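Membrane-anchored mycosin mycp1 (Mycobacterium smegmatis, PDB 4KB5) acts as a subtilisin-like serine protease that cleaves EspB and may regulate both ESX-1 type VII secretion and virulence. Local coordinates at residues A[164-169]-A[197-202]. Numbering follows the deposited sequence.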
loop_
_atom_site.group_PDB
_atom_site.type_symbol
_atom_site.label_atom_id
_atom_site.label_comp_id
_atom_site.label_asym_id
_atom_site.label_seq_id
_atom_site.Cartn_x
_atom_site.Cartn_y
_atom_site.Cartn_z
ATOM N N ARG A 164 -3.007 -5.476 14.188
ATOM C CA ARG A 164 -4.395 -5.487 14.632
ATOM C C ARG A 164 -5.326 -5.012 13.521
ATOM O O ARG A 164 -6.376 -5.610 13.282
ATOM C CB ARG A 164 -4.568 -4.610 15.874
ATOM C CG ARG A 164 -4.252 -5.317 17.181
ATOM C CD ARG A 164 -4.717 -4.502 18.377
ATOM N NE ARG A 164 -3.801 -3.407 18.682
ATOM C CZ ARG A 164 -4.098 -2.120 18.529
ATOM N NH1 ARG A 164 -5.291 -1.762 18.073
ATOM N NH2 ARG A 164 -3.203 -1.190 18.831
ATOM N N SER A 165 -4.937 -3.937 12.842
ATOM C CA SER A 165 -5.749 -3.387 11.727
ATOM C C SER A 165 -5.954 -4.395 10.583
ATOM O O SER A 165 -7.044 -4.471 9.998
ATOM C CB SER A 165 -5.182 -2.046 11.229
ATOM O OG SER A 165 -4.010 -2.218 10.444
ATOM N N VAL A 166 -4.929 -5.207 10.308
ATOM C CA VAL A 166 -5.021 -6.251 9.285
ATOM C C VAL A 166 -6.017 -7.343 9.683
ATOM O O VAL A 166 -6.860 -7.758 8.869
ATOM C CB VAL A 166 -3.623 -6.859 8.967
ATOM C CG1 VAL A 166 -3.731 -8.044 8.010
ATOM C CG2 VAL A 166 -2.711 -5.800 8.377
ATOM N N VAL A 167 -5.934 -7.812 10.928
ATOM C CA VAL A 167 -6.909 -8.802 11.423
ATOM C C VAL A 167 -8.320 -8.226 11.320
ATOM O O VAL A 167 -9.251 -8.888 10.838
ATOM C CB VAL A 167 -6.612 -9.227 12.889
ATOM C CG1 VAL A 167 -7.790 -10.004 13.484
ATOM C CG2 VAL A 167 -5.323 -10.038 12.963
ATOM N N HIS A 168 -8.461 -6.983 11.764
ATOM C CA HIS A 168 -9.754 -6.287 11.756
ATOM C C HIS A 168 -10.336 -6.150 10.364
ATOM O O HIS A 168 -11.505 -6.492 10.126
ATOM C CB HIS A 168 -9.599 -4.915 12.404
ATOM C CG HIS A 168 -10.906 -4.316 12.869
ATOM N ND1 HIS A 168 -11.351 -3.117 12.441
ATOM C CD2 HIS A 168 -11.877 -4.808 13.732
ATOM C CE1 HIS A 168 -12.538 -2.848 13.019
ATOM N NE2 HIS A 168 -12.861 -3.886 13.805
ATOM N N ALA A 169 -9.515 -5.683 9.418
ATOM C CA ALA A 169 -9.959 -5.518 8.029
ATOM C C ALA A 169 -10.418 -6.845 7.459
ATOM O O ALA A 169 -11.482 -6.938 6.817
ATOM C CB ALA A 169 -8.838 -4.923 7.183
ATOM N N GLY A 197 3.482 -10.561 11.042
ATOM C CA GLY A 197 3.599 -11.747 10.182
ATOM C C GLY A 197 2.416 -12.679 10.378
ATOM O O GLY A 197 1.854 -13.203 9.413
ATOM N N ALA A 198 2.015 -12.878 11.637
ATOM C CA ALA A 198 0.852 -13.730 11.918
ATOM C C ALA A 198 -0.467 -13.131 11.386
ATOM O O ALA A 198 -1.319 -13.843 10.843
ATOM C CB ALA A 198 0.753 -14.012 13.420
ATOM N N ALA A 199 -0.648 -11.824 11.553
ATOM C CA ALA A 199 -1.874 -11.163 11.065
ATOM C C ALA A 199 -1.990 -11.261 9.523
ATOM O O ALA A 199 -3.065 -11.542 8.973
ATOM C CB ALA A 199 -1.895 -9.703 11.520
ATOM N N ILE A 200 -0.873 -11.052 8.839
ATOM C CA ILE A 200 -0.830 -11.185 7.371
ATOM C C ILE A 200 -1.207 -12.600 6.900
ATOM O O ILE A 200 -2.089 -12.777 6.044
ATOM C CB ILE A 200 0.514 -10.688 6.825
ATOM C CG1 ILE A 200 0.596 -9.169 7.033
ATOM C CG2 ILE A 200 0.682 -11.049 5.354
ATOM C CD1 ILE A 200 1.981 -8.583 6.892
ATOM N N ASN A 201 -0.580 -13.605 7.503
ATOM C CA ASN A 201 -0.903 -15.002 7.213
ATOM C C ASN A 201 -2.366 -15.297 7.481
ATOM O O ASN A 201 -3.035 -15.956 6.683
ATOM C CB ASN A 201 -0.017 -15.932 8.050
ATOM C CG ASN A 201 -0.323 -17.399 7.803
ATOM O OD1 ASN A 201 0.046 -17.962 6.770
ATOM N ND2 ASN A 201 -1.029 -18.018 8.743
ATOM N N TYR A 202 -2.871 -14.794 8.609
ATOM C CA TYR A 202 -4.294 -14.906 8.916
ATOM C C TYR A 202 -5.188 -14.275 7.833
ATOM O O TYR A 202 -6.104 -14.915 7.306
ATOM C CB TYR A 202 -4.601 -14.286 10.300
ATOM C CG TYR A 202 -6.078 -14.275 10.621
ATOM C CD1 TYR A 202 -6.750 -15.453 10.973
ATOM C CD2 TYR A 202 -6.814 -13.089 10.551
ATOM C CE1 TYR A 202 -8.116 -15.445 11.249
ATOM C CE2 TYR A 202 -8.173 -13.069 10.833
ATOM C CZ TYR A 202 -8.820 -14.244 11.182
ATOM O OH TYR A 202 -10.173 -14.210 11.448
#
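The methyl of Ala199 is the small knob of this interface, and Val166 and Val167 form the hollow that receives it. Its CB lies 3.7 Å from Val167 CG2. Val166 CB stands 4.2 Å from the same Ala199 CB, and the two valines make two walls of a notch, roughly at right angles as seen from the methyl. Next to this notch, Val166 reaches past the methyl to the backbone: CG1, anti to the backbone N (chi1 174°), comes to 3.7 Å from Ala199 O. Val167 is in turn a bump, its branched end set in the corner between the Ala199 methyl and the Tyr202 ring, three residues on. The ring meets it obliquely, CE2 lying 4.1 Å from Val167 CG1, and the two side chains cross at about a right angle.

The short Ala199 side chain sits at the closest CA pair, with Val167, consistent with the 8.5 Å axis separation of the short segments. They run nearly parallel, 15° apart, and bury 229 Å² between them. These are helices 154-171 and 194-206 of the subtilase alpha/beta fold, side by side on its parallel sheet, where Val166 also touches Ile179 of strand 176-179.

No hydrogen bond or salt bridge joins the two segments; Tyr202 OH is hydrogen-bonded to Asn171 OD1, just beyond residues 164-169. Between the segments, cohesion comes from van der Waals packing, mostly of aliphatic and aromatic carbon, so position depends on fit and not on directional bonds.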